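Local coordinates for protein sucrose 6(F)-phosphate phosphorylase (Thermoanaerobacterium thermosaccharolyticum DSM 571, PDB 6S9V) that belongs to the alpha-amylase family of enzymes and is built round a closed parallel beta/alpha barrel, at residues 276-281 and 316-321; 329-334 and 353-358. All coordinates share one frame; numbering follows the deposited sequence.

How the contacts relate
Contact 1 comes first along the chain and closes before contact 2 opens, yet the two lie side by side on the same flank of the protein, their centres about 11 Å apart. Helix 275-285, next to the barrel strand 269-271, supplies one half of contact 1; the loop leading from strand 312-313 to helix 324-336 supplies the other. Contact 2 then sets that second helix against the entrance to strand 357-361, the central strand of a small antiparallel sheet. The two helices pack directly, Phe-277 CE2 lying 3.6 Å from Val-330 CB, and Pro-316 sits against His-358. Together the contacts connect the barrel's helix 275-285, through helix 324-336, to the three-stranded sheet.

Contact 1. Residues 276-281 and 316-321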
loop_
_atom_site.group_PDB
_atom_site.type_symbol
_atom_site.label_atom_id
_atom_site.label_comp_id
_atom_site.label_asym_id
_atom_site.label_seq_id
_atom_site.Cartn_x
_atom_site.Cartn_y
_atom_site.Cartn_z
ATOM N N PRO A 276 -5.494 -1.419 -10.097
ATOM C CA PRO A 276 -6.682 -0.685 -9.599
ATOM C C PRO A 276 -7.346 0.172 -10.670
ATOM O O PRO A 276 -8.566 0.081 -10.872
ATOM C CB PRO A 276 -6.118 0.141 -8.431
ATOM C CG PRO A 276 -4.901 -0.648 -7.972
ATOM C CD PRO A 276 -4.314 -1.211 -9.241
ATOM N N PHE A 277 -6.570 0.998 -11.373
ATOM C CA PHE A 277 -7.123 1.783 -12.474
ATOM C C PHE A 277 -7.564 0.886 -13.624
ATOM O O PHE A 277 -8.612 1.121 -14.237
ATOM C CB PHE A 277 -6.084 2.797 -12.970
ATOM C CG PHE A 277 -6.584 3.689 -14.084
ATOM C CD1 PHE A 277 -6.630 3.236 -15.400
ATOM C CD2 PHE A 277 -6.993 4.980 -13.815
ATOM C CE1 PHE A 277 -7.104 4.063 -16.422
ATOM C CE2 PHE A 277 -7.463 5.810 -14.823
ATOM C CZ PHE A 277 -7.515 5.361 -16.124
ATOM N N THR A 278 -6.767 -0.138 -13.945
ATOM C CA THR A 278 -7.090 -1.006 -15.073
ATOM C C THR A 278 -8.449 -1.669 -14.891
ATOM O O THR A 278 -9.233 -1.771 -15.843
ATOM C CB THR A 278 -5.983 -2.054 -15.247
ATOM O OG1 THR A 278 -4.756 -1.388 -15.569
ATOM C CG2 THR A 278 -6.327 -3.040 -16.356
ATOM N N VAL A 279 -8.758 -2.113 -13.672
ATOM C CA VAL A 279 -10.051 -2.738 -13.427
ATOM C C VAL A 279 -11.173 -1.712 -13.526
ATOM O O VAL A 279 -12.238 -1.992 -14.088
ATOM C CB VAL A 279 -10.041 -3.464 -12.072
ATOM C CG1 VAL A 279 -11.454 -3.861 -11.667
ATOM C CG2 VAL A 279 -9.146 -4.710 -12.154
ATOM N N LEU A 280 -10.950 -0.499 -13.013
ATOM C CA LEU A 280 -11.962 0.552 -13.155
ATOM C C LEU A 280 -12.282 0.799 -14.623
ATOM O O LEU A 280 -13.453 0.873 -15.020
ATOM C CB LEU A 280 -11.483 1.851 -12.510
ATOM C CG LEU A 280 -11.886 2.182 -11.076
ATOM C CD1 LEU A 280 -11.299 3.544 -10.730
ATOM C CD2 LEU A 280 -13.397 2.176 -10.882
ATOM N N TYR A 281 -11.240 0.981 -15.439
ATOM C CA TYR A 281 -11.440 1.216 -16.865
ATOM C C TYR A 281 -12.160 0.047 -17.520
ATOM O O TYR A 281 -13.058 0.245 -18.352
ATOM C CB TYR A 281 -10.088 1.465 -17.539
ATOM C CG TYR A 281 -10.175 1.594 -19.040
ATOM C CD1 TYR A 281 -10.125 0.471 -19.862
ATOM C CD2 TYR A 281 -10.319 2.835 -19.639
ATOM C CE1 TYR A 281 -10.217 0.585 -21.241
ATOM C CE2 TYR A 281 -10.405 2.961 -21.021
ATOM C CZ TYR A 281 -10.357 1.833 -21.813
ATOM O OH TYR A 281 -10.451 1.965 -23.181
ATOM N N PRO A 316 2.552 8.642 -11.500
ATOM C CA PRO A 316 3.225 8.127 -12.699
ATOM C C PRO A 316 2.943 6.658 -13.004
ATOM O O PRO A 316 3.462 6.144 -14.000
ATOM C CB PRO A 316 4.708 8.318 -12.358
ATOM C CG PRO A 316 4.745 8.054 -10.871
ATOM C CD PRO A 316 3.455 8.655 -10.330
ATOM N N ASP A 317 2.131 6.002 -12.167
ATOM C CA ASP A 317 2.024 4.543 -12.201
ATOM C C ASP A 317 1.558 4.029 -13.560
ATOM O O ASP A 317 1.959 2.935 -13.994
ATOM C CB ASP A 317 1.073 4.070 -11.104
ATOM C CG ASP A 317 1.476 4.571 -9.729
ATOM O OD1 ASP A 317 1.480 5.804 -9.530
ATOM O OD2 ASP A 317 1.808 3.733 -8.861
ATOM N N LEU A 318 0.675 4.773 -14.220
ATOM C CA LEU A 318 0.125 4.395 -15.513
ATOM C C LEU A 318 0.776 5.144 -16.675
ATOM O O LEU A 318 0.298 5.033 -17.811
ATOM C CB LEU A 318 -1.389 4.634 -15.527
ATOM C CG LEU A 318 -2.304 3.669 -14.766
ATOM C CD1 LEU A 318 -2.401 2.345 -15.510
ATOM C CD2 LEU A 318 -1.885 3.415 -13.345
ATOM N N ASP A 319 1.863 5.882 -16.425
ATOM C CA ASP A 319 2.549 6.606 -17.493
ATOM C C ASP A 319 2.961 5.648 -18.604
ATOM O O ASP A 319 3.549 4.592 -18.343
ATOM C CB ASP A 319 3.795 7.317 -16.964
ATOM C CG ASP A 319 3.480 8.580 -16.178
ATOM O OD1 ASP A 319 2.296 8.948 -16.044
ATOM O OD2 ASP A 319 4.443 9.202 -15.684
ATOM N N GLY A 320 2.660 6.025 -19.847
ATOM C CA GLY A 320 2.996 5.208 -20.988
ATOM C C GLY A 320 2.068 4.041 -21.234
ATOM O O GLY A 320 2.264 3.314 -22.218
ATOM N N LEU A 321 1.078 3.825 -20.361
ATOM C CA LEU A 321 0.115 2.748 -20.509
ATOM C C LEU A 321 -1.278 3.234 -20.879
ATOM O O LEU A 321 -2.065 2.448 -21.406
ATOM C CB LEU A 321 0.007 1.939 -19.207
ATOM C CG LEU A 321 1.340 1.425 -18.658
ATOM C CD1 LEU A 321 1.097 0.656 -17.372
ATOM C CD2 LEU A 321 2.058 0.588 -19.680
#
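Leu-318 lays its two methyls against helix 275-285. CD2 meets Phe-277 CB at 4.3 Å, while CD1 is shared between the Phe-277 ring, set obliquely to it with ring atom CD1 4.3 Å away, and Thr-278 OG1 at 4.4 Å. In Phe-277, CG is swung anti to the backbone N (chi1 -178°), which carries the ring on toward Val-330 of helix 324-336 and leaves CB and one side of the ring beside the leucine. Leu-318 has an uncommon conformation (chi1 -75°, chi2 -73°): neither methyl is anti to CA, and the two flank it on either side. A branched leucine suits this place because its forked end can straddle two consecutive helix residues. Its backbone belongs to a type I beta turn from Pro-316 to Asp-319, closed by the bond from Asp-319 N to Pro-316 O at 2.9 Å. Leu-318 stands third in that turn, with its CB directed at the helix. Thr-278 fits a buried helix position since its hydroxyl bonds back to the carbonyl of Ile-274, one turn earlier; Met-290 of helix 289-295 touches both Thr-278 and Leu-318. With no hydrogen bond crossing between the segments, loop and helix meet here through dispersion and the burial of apolar surface.

Contact 2. Residues 329-334 and 353-358; sequences EVVDIC and DGFDVH. With SO4 (sulfate ion), chain D.
The Phe-355 ring receives Val-331 at its edge, near the ring plane, with CG2 4.1 Å from CZ; the imidazole of His-358 likewise works through its edge, where sulfate O3 lies in plane. There His-358 NE2 donates to O3 at 2.7 Å along an almost straight N-H...O line (175°). ND1 is taken up by the carbonyl of Lys-315, so the ring is held at both nitrogens and its rotation is fixed. Arg-148 and Tyr-215 also bind the sulfate, which probably came from the crystallisation liquor. The segment 353-358 leads into strand 357-361, the middle strand of a three-stranded antiparallel sheet, and consecutive side chains diverge: Val-357 faces helix 324-336, while the ring of His-358 ends at the anion. Val-357 CG1 meets Val-331 CG2 tip to tip at 4.2 Å. Val-357 offers the methyl anti to its backbone N (chi1 180°) and Val-331 the one anti to its carbonyl carbon, and these opposite choices bring a single methyl from each to meet end on. Short branched valines suit a buried helix-sheet interface, and Leu-341 of strand 340-343 packs on both. Phe-355, longer and flat, slides past Val-331 and reaches along the helix to Ala-327 and Lys-328.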
loop_
_atom_site.group_PDB
_atom_site.type_symbol
_atom_site.label_atom_id
_atom_site.label_comp_id
_atom_site.label_asym_id
_atom_site.label_seq_id
_atom_site.Cartn_x
_atom_site.Cartn_y
_atom_site.Cartn_z
ATOM N N GLU A 329 -10.921 10.495 -18.688
ATOM C CA GLU A 329 -12.258 9.912 -18.702
ATOM C C GLU A 329 -12.572 9.251 -17.363
ATOM O O GLU A 329 -13.604 9.534 -16.745
ATOM C CB GLU A 329 -12.389 8.889 -19.837
ATOM C CG GLU A 329 -13.797 8.277 -19.953
ATOM C CD GLU A 329 -13.806 6.762 -20.149
ATOM O OE1 GLU A 329 -12.734 6.118 -20.079
ATOM O OE2 GLU A 329 -14.901 6.205 -20.374
ATOM N N VAL A 330 -11.692 8.345 -16.915
ATOM C CA VAL A 330 -11.917 7.614 -15.671
ATOM C C VAL A 330 -11.856 8.554 -14.472
ATOM O O VAL A 330 -12.673 8.455 -13.551
ATOM C CB VAL A 330 -10.894 6.466 -15.538
ATOM C CG1 VAL A 330 -11.005 5.795 -14.181
ATOM C CG2 VAL A 330 -11.092 5.450 -16.655
ATOM N N VAL A 331 -10.888 9.474 -14.459
ATOM C CA VAL A 331 -10.761 10.419 -13.351
ATOM C C VAL A 331 -12.031 11.245 -13.212
ATOM O O VAL A 331 -12.597 11.373 -12.118
ATOM C CB VAL A 331 -9.529 11.317 -13.561
ATOM C CG1 VAL A 331 -9.588 12.550 -12.669
ATOM C CG2 VAL A 331 -8.255 10.520 -13.294
ATOM N N ASP A 332 -12.495 11.815 -14.323
ATOM C CA ASP A 332 -13.683 12.662 -14.291
ATOM C C ASP A 332 -14.914 11.884 -13.840
ATOM O O ASP A 332 -15.764 12.420 -13.119
ATOM C CB ASP A 332 -13.912 13.284 -15.667
ATOM C CG ASP A 332 -12.928 14.403 -15.984
ATOM O OD1 ASP A 332 -12.225 14.879 -15.066
ATOM O OD2 ASP A 332 -12.846 14.797 -17.163
ATOM N N ILE A 333 -15.052 10.630 -14.285
ATOM C CA ILE A 333 -16.181 9.813 -13.843
ATOM C C ILE A 333 -16.090 9.543 -12.347
ATOM O O ILE A 333 -17.097 9.606 -11.633
ATOM C CB ILE A 333 -16.261 8.506 -14.657
ATOM C CG1 ILE A 333 -16.698 8.826 -16.095
ATOM C CG2 ILE A 333 -17.203 7.495 -13.975
ATOM C CD1 ILE A 333 -16.604 7.645 -17.037
ATOM N N CYS A 334 -14.889 9.244 -11.841
ATOM C CA CYS A 334 -14.746 9.038 -10.402
ATOM C C CYS A 334 -15.076 10.313 -9.628
ATOM O O CYS A 334 -15.723 10.262 -8.571
ATOM C CB CYS A 334 -13.330 8.563 -10.068
ATOM S SG CYS A 334 -13.006 6.855 -10.561
ATOM N N ASP A 353 1.011 22.789 -15.046
ATOM C CA ASP A 353 1.074 22.375 -16.439
ATOM C C ASP A 353 0.766 20.891 -16.592
ATOM O O ASP A 353 1.195 20.066 -15.778
ATOM C CB ASP A 353 2.459 22.662 -17.030
ATOM C CG ASP A 353 2.724 24.145 -17.221
ATOM O OD1 ASP A 353 1.881 24.975 -16.825
ATOM O OD2 ASP A 353 3.789 24.482 -17.780
ATOM N N GLY A 354 -0.005 20.563 -17.631
ATOM C CA GLY A 354 -0.232 19.184 -18.008
ATOM C C GLY A 354 -1.222 18.463 -17.116
ATOM O O GLY A 354 -1.766 19.001 -16.152
ATOM N N PHE A 355 -1.495 17.219 -17.497
ATOM C CA PHE A 355 -2.251 16.303 -16.653
ATOM C C PHE A 355 -1.395 15.966 -15.437
ATOM O O PHE A 355 -0.275 15.464 -15.588
ATOM C CB PHE A 355 -2.597 15.047 -17.447
ATOM C CG PHE A 355 -3.617 14.151 -16.790
ATOM C CD1 PHE A 355 -4.929 14.560 -16.647
ATOM C CD2 PHE A 355 -3.262 12.893 -16.339
ATOM C CE1 PHE A 355 -5.870 13.727 -16.059
ATOM C CE2 PHE A 355 -4.198 12.062 -15.745
ATOM C CZ PHE A 355 -5.499 12.478 -15.608
ATOM N N ASP A 356 -1.905 16.222 -14.236
ATOM C CA ASP A 356 -1.069 16.084 -13.044
ATOM C C ASP A 356 -1.817 15.367 -11.927
ATOM O O ASP A 356 -1.644 15.671 -10.743
ATOM C CB ASP A 356 -0.545 17.441 -12.564
ATOM C CG ASP A 356 -1.643 18.374 -12.119
ATOM O OD1 ASP A 356 -2.807 18.183 -12.536
ATOM O OD2 ASP A 356 -1.342 19.299 -11.334
ATOM N N VAL A 357 -2.619 14.372 -12.283
ATOM C CA VAL A 357 -3.359 13.597 -11.294
ATOM C C VAL A 357 -2.485 12.444 -10.808
ATOM O O VAL A 357 -2.138 11.542 -11.578
ATOM C CB VAL A 357 -4.680 13.070 -11.874
ATOM C CG1 VAL A 357 -5.414 12.264 -10.811
ATOM C CG2 VAL A 357 -5.531 14.235 -12.410
ATOM N N HIS A 358 -2.164 12.466 -9.512
ATOM C CA HIS A 358 -1.366 11.413 -8.887
ATOM C C HIS A 358 -2.248 10.251 -8.462
ATOM O O HIS A 358 -1.963 9.092 -8.794
ATOM C CB HIS A 358 -0.609 12.016 -7.695
ATOM C CG HIS A 358 0.360 11.087 -7.036
ATOM N ND1 HIS A 358 1.317 10.383 -7.735
ATOM C CD2 HIS A 358 0.545 10.780 -5.730
ATOM C CE1 HIS A 358 2.039 9.667 -6.890
ATOM N NE2 HIS A 358 1.593 9.892 -5.667
HETATM S S SO4 D . 3.889 9.258 -2.914
HETATM O O1 SO4 D . 5.025 8.888 -3.769
HETATM O O2 SO4 D . 3.766 10.709 -2.816
HETATM O O3 SO4 D . 2.676 8.698 -3.496
HETATM O O4 SO4 D . 4.087 8.733 -1.569
#